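Local coordinates for Glyoxalase/bleomycin resistance protein/dioxygenase (Sphaerobacter thermophilus, PDB 4HC5) that belongs to the glyoxalase/bleomycin resistance/dioxygenase superfamily and may act as a dioxygenase, at residues Gly78-Ile83 and Gly125-Leu130. Residues are numbered along the deposited sequence; the frame is centred on the assembly and turned at random. Where two conformers were deposited one is given.
Sequences GGYTGI and GNQFFL
Thr81 carries OG1 in the crowded position between its own backbone N and carbonyl carbon (chi1 59°), which points the hydroxyl at Gln127 O, somewhat tilted from the carbonyl plane, to which it donates at 2.7 Å. The same carbonyl takes a second bond, in its plane, from Thr81 N, so one threonine grips it twice. OG1 in turn accepts from Ile83 N at 3.0 Å, an ST turn at the place where Gly82, with positive phi, diverts the strand. The threonine methyl CG2 lies over one face of the Phe128 ring, toward its rim, and touches Asn126 CB; Ile83 CG2 meets that ring at its edge, in plane.

Asn126 has CG anti to its carbonyl carbon (chi1 -66°), and OD1 accepts from Gly78 N at 2.9 Å, the donor standing 48° above the amide carbonyl plane. Its ND2 reaches across to Ile20 O on strand 13-20. Gly79 pairs with Asn126 in parallel register, with hydrogen bonds from Gly79 N to Gly125 O and from Gln127 N to Gly79 O. Beyond the turn, Phe129 N makes a weak bond of 3.4 Å to Ile83 O. On the other face Tyr80 and Gln127 point the same way; their modelled overlap is too close to trust, and Gln127 has two conformers.

This pairs strand 79-87, outermost within this chain, with strand 126-132 in one of the two four-stranded sheets, in 1-4-3-2 order, of a vicinal-oxygen-chelate fold. Thr18 OG1 and Arg75 NH2 of the second subunit bond to Gly82 O and Tyr80 O. Threonine's hydroxyl, donor to Gln127 O and acceptor from Ile83 N, serves turn and strand pairing alike.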
ATOM      1  N   GLY A  78     -10.820   9.805   2.315  1.00 18.87           N
ATOM      2  CA  GLY A  78     -11.457   9.564   3.604  1.00 20.38           C
ATOM      3  C   GLY A  78     -11.746   8.095   3.858  1.00 18.50           C
ATOM      4  O   GLY A  78     -11.998   7.331   2.902  1.00 25.01           O
ATOM      5  N   GLY A  79     -11.703   7.714   5.104  1.00 20.91           N
ATOM      6  CA  GLY A  79     -11.958   6.359   5.466  1.00 21.89           C
ATOM      7  C   GLY A  79     -10.713   5.540   5.724  1.00 19.40           C
ATOM      8  O   GLY A  79      -9.625   6.005   5.664  1.00 17.62           O
ATOM      9  N   TYR A  80     -10.939   4.278   6.029  1.00 25.37           N
ATOM     10  CA  TYR A  80      -9.843   3.331   6.223  1.00 24.20           C
ATOM     11  C   TYR A  80      -9.017   3.162   5.000  1.00 22.85           C
ATOM     12  O   TYR A  80      -9.533   2.843   4.000  1.00 27.22           O
ATOM     13  CB  TYR A  80     -10.393   1.970   6.608  1.00 22.29           C
ATOM     14  CG  TYR A  80     -10.995   2.036   7.920  1.00 28.07           C
ATOM     15  CD1 TYR A  80     -10.227   2.253   9.038  1.00 23.47           C
ATOM     16  CD2 TYR A  80     -12.367   1.940   8.063  1.00 27.09           C
ATOM     17  CE1 TYR A  80     -10.809   2.345  10.283  1.00 24.29           C
ATOM     18  CE2 TYR A  80     -12.957   2.022   9.299  1.00 36.51           C
ATOM     19  CZ  TYR A  80     -12.172   2.234  10.393  1.00 34.77           C
ATOM     20  OH  TYR A  80     -12.776   2.312  11.591  1.00 43.49           O
ATOM     21  N   THR A  81      -7.720   3.394   5.109  1.00 20.68           N
ATOM     22  CA  THR A  81      -6.838   3.257   3.972  1.00 19.34           C
ATOM     23  C   THR A  81      -6.395   1.821   3.763  1.00 18.60           C
ATOM     24  O   THR A  81      -5.971   1.489   2.719  1.00 21.81           O
ATOM     25  CB  THR A  81      -5.563   4.083   4.128  1.00 18.26           C
ATOM     26  OG1 THR A  81      -4.869   3.682   5.296  1.00 17.46           O
ATOM     27  CG2 THR A  81      -5.868   5.566   4.194  1.00 18.26           C
ATOM     28  N   GLY A  82      -6.479   1.036   4.809  1.00 18.26           N
ATOM     29  CA  GLY A  82      -5.891  -0.330   4.761  1.00 18.69           C
ATOM     30  C   GLY A  82      -4.382  -0.277   4.907  1.00 17.02           C
ATOM     31  O   GLY A  82      -3.694  -1.277   4.756  1.00 16.98           O
ATOM     32  N   ILE A  83      -3.819   0.895   5.179  1.00 17.17           N
ATOM     33  CA  ILE A  83      -2.350   1.089   5.377  1.00 16.47           C
ATOM     34  C   ILE A  83      -2.082   1.127   6.867  1.00 18.00           C
ATOM     35  O   ILE A  83      -2.652   1.905   7.631  1.00 18.51           O
ATOM     36  CB  ILE A  83      -1.800   2.328   4.670  1.00 17.88           C
ATOM     37  CG1 ILE A  83      -1.941   2.168   3.160  1.00 18.30           C
ATOM     38  CG2 ILE A  83      -0.329   2.597   5.039  1.00 19.25           C
ATOM     39  CD1 ILE A  83      -1.714   3.432   2.319  1.00 19.73           C
ATOM     40  N   GLY A 125      -9.268  12.972   6.278  1.00 17.64           N
ATOM     41  CA  GLY A 125      -9.946  11.900   6.928  1.00 16.69           C
ATOM     42  C   GLY A 125      -9.480  10.481   6.564  1.00 17.28           C
ATOM     43  O   GLY A 125     -10.123   9.489   6.957  1.00 17.89           O
ATOM     44  N   ASN A 126      -8.372  10.424   5.828  1.00 14.89           N
ATOM     45  CA  ASN A 126      -7.762   9.073   5.606  1.00 15.41           C
ATOM     46  C   ASN A 126      -7.175   8.543   6.925  1.00 14.56           C
ATOM     47  O   ASN A 126      -6.361   9.222   7.537  1.00 17.54           O
ATOM     48  CB  ASN A 126      -6.651   9.190   4.591  1.00 15.18           C
ATOM     49  CG  ASN A 126      -7.150   9.581   3.183  1.00 15.06           C
ATOM     50  OD1 ASN A 126      -8.100   8.963   2.687  1.00 16.55           O
ATOM     51  ND2 ASN A 126      -6.523  10.580   2.557  1.00 16.65           N
ATOM     52  N   GLN A 127      -7.600   7.335   7.254  1.00 15.31           N
ATOM     53  CA  GLN A 127      -7.224   6.707   8.524  0.50 15.30           C
ATOM     54  C   GLN A 127      -6.132   5.632   8.366  1.00 15.58           C
ATOM     55  O   GLN A 127      -6.134   4.804   7.458  1.00 16.88           O
ATOM     56  CB  GLN A 127      -8.435   6.088   9.224  0.50 18.45           C
ATOM     57  CG  GLN A 127      -8.144   5.829  10.725  0.50 17.50           C
ATOM     58  CD  GLN A 127      -9.378   5.348  11.489  0.50 20.59           C
ATOM     59  OE1 GLN A 127      -9.864   5.962  12.477  0.50 25.93           O
ATOM     60  NE2 GLN A 127      -9.846   4.232  11.067  0.50 23.53           N
ATOM     61  N   PHE A 128      -5.176   5.788   9.287  1.00 16.47           N
ATOM     62  CA  PHE A 128      -4.033   4.813   9.345  1.00 15.41           C
ATOM     63  C   PHE A 128      -4.063   4.144  10.701  1.00 15.00           C
ATOM     64  O   PHE A 128      -4.327   4.771  11.743  1.00 16.92           O
ATOM     65  CB  PHE A 128      -2.703   5.553   9.172  1.00 16.81           C
ATOM     66  CG  PHE A 128      -2.570   6.272   7.879  1.00 16.13           C
ATOM     67  CD1 PHE A 128      -2.142   5.660   6.760  1.00 16.34           C
ATOM     68  CD2 PHE A 128      -2.963   7.586   7.750  1.00 18.45           C
ATOM     69  CE1 PHE A 128      -2.040   6.316   5.561  1.00 18.28           C
ATOM     70  CE2 PHE A 128      -2.912   8.252   6.541  1.00 18.75           C
ATOM     71  CZ  PHE A 128      -2.385   7.611   5.427  1.00 19.32           C
ATOM     72  N   PHE A 129      -3.583   2.895  10.729  1.00 15.23           N
ATOM     73  CA  PHE A 129      -3.316   2.138  11.959  1.00 14.83           C
ATOM     74  C   PHE A 129      -1.827   2.296  12.254  1.00 14.24           C
ATOM     75  O   PHE A 129      -1.005   2.061  11.363  1.00 17.28           O
ATOM     76  CB  PHE A 129      -3.699   0.696  11.721  1.00 16.02           C
ATOM     77  CG  PHE A 129      -3.662  -0.202  12.944  1.00 16.58           C
ATOM     78  CD1 PHE A 129      -4.272   0.201  14.134  1.00 16.89           C
ATOM     79  CD2 PHE A 129      -3.159  -1.498  12.880  1.00 18.63           C
ATOM     80  CE1 PHE A 129      -4.297  -0.670  15.207  1.00 19.01           C
ATOM     81  CE2 PHE A 129      -3.206  -2.355  13.950  1.00 19.11           C
ATOM     82  CZ  PHE A 129      -3.806  -1.915  15.127  1.00 18.80           C
ATOM     83  N   LEU A 130      -1.477   2.793  13.453  1.00 14.42           N
ATOM     84  CA  LEU A 130      -0.168   3.093  13.883  1.00 15.52           C
ATOM     85  C   LEU A 130       0.198   2.076  14.957  1.00 14.69           C
ATOM     86  O   LEU A 130      -0.447   2.005  15.990  1.00 15.91           O
ATOM     87  CB  LEU A 130      -0.052   4.519  14.425  1.00 16.22           C
ATOM     88  CG  LEU A 130       1.307   4.956  14.900  1.00 16.95           C
ATOM     89  CD1 LEU A 130       2.334   4.943  13.766  1.00 19.24           C
ATOM     90  CD2 LEU A 130       1.250   6.366  15.570  1.00 19.24           C
TER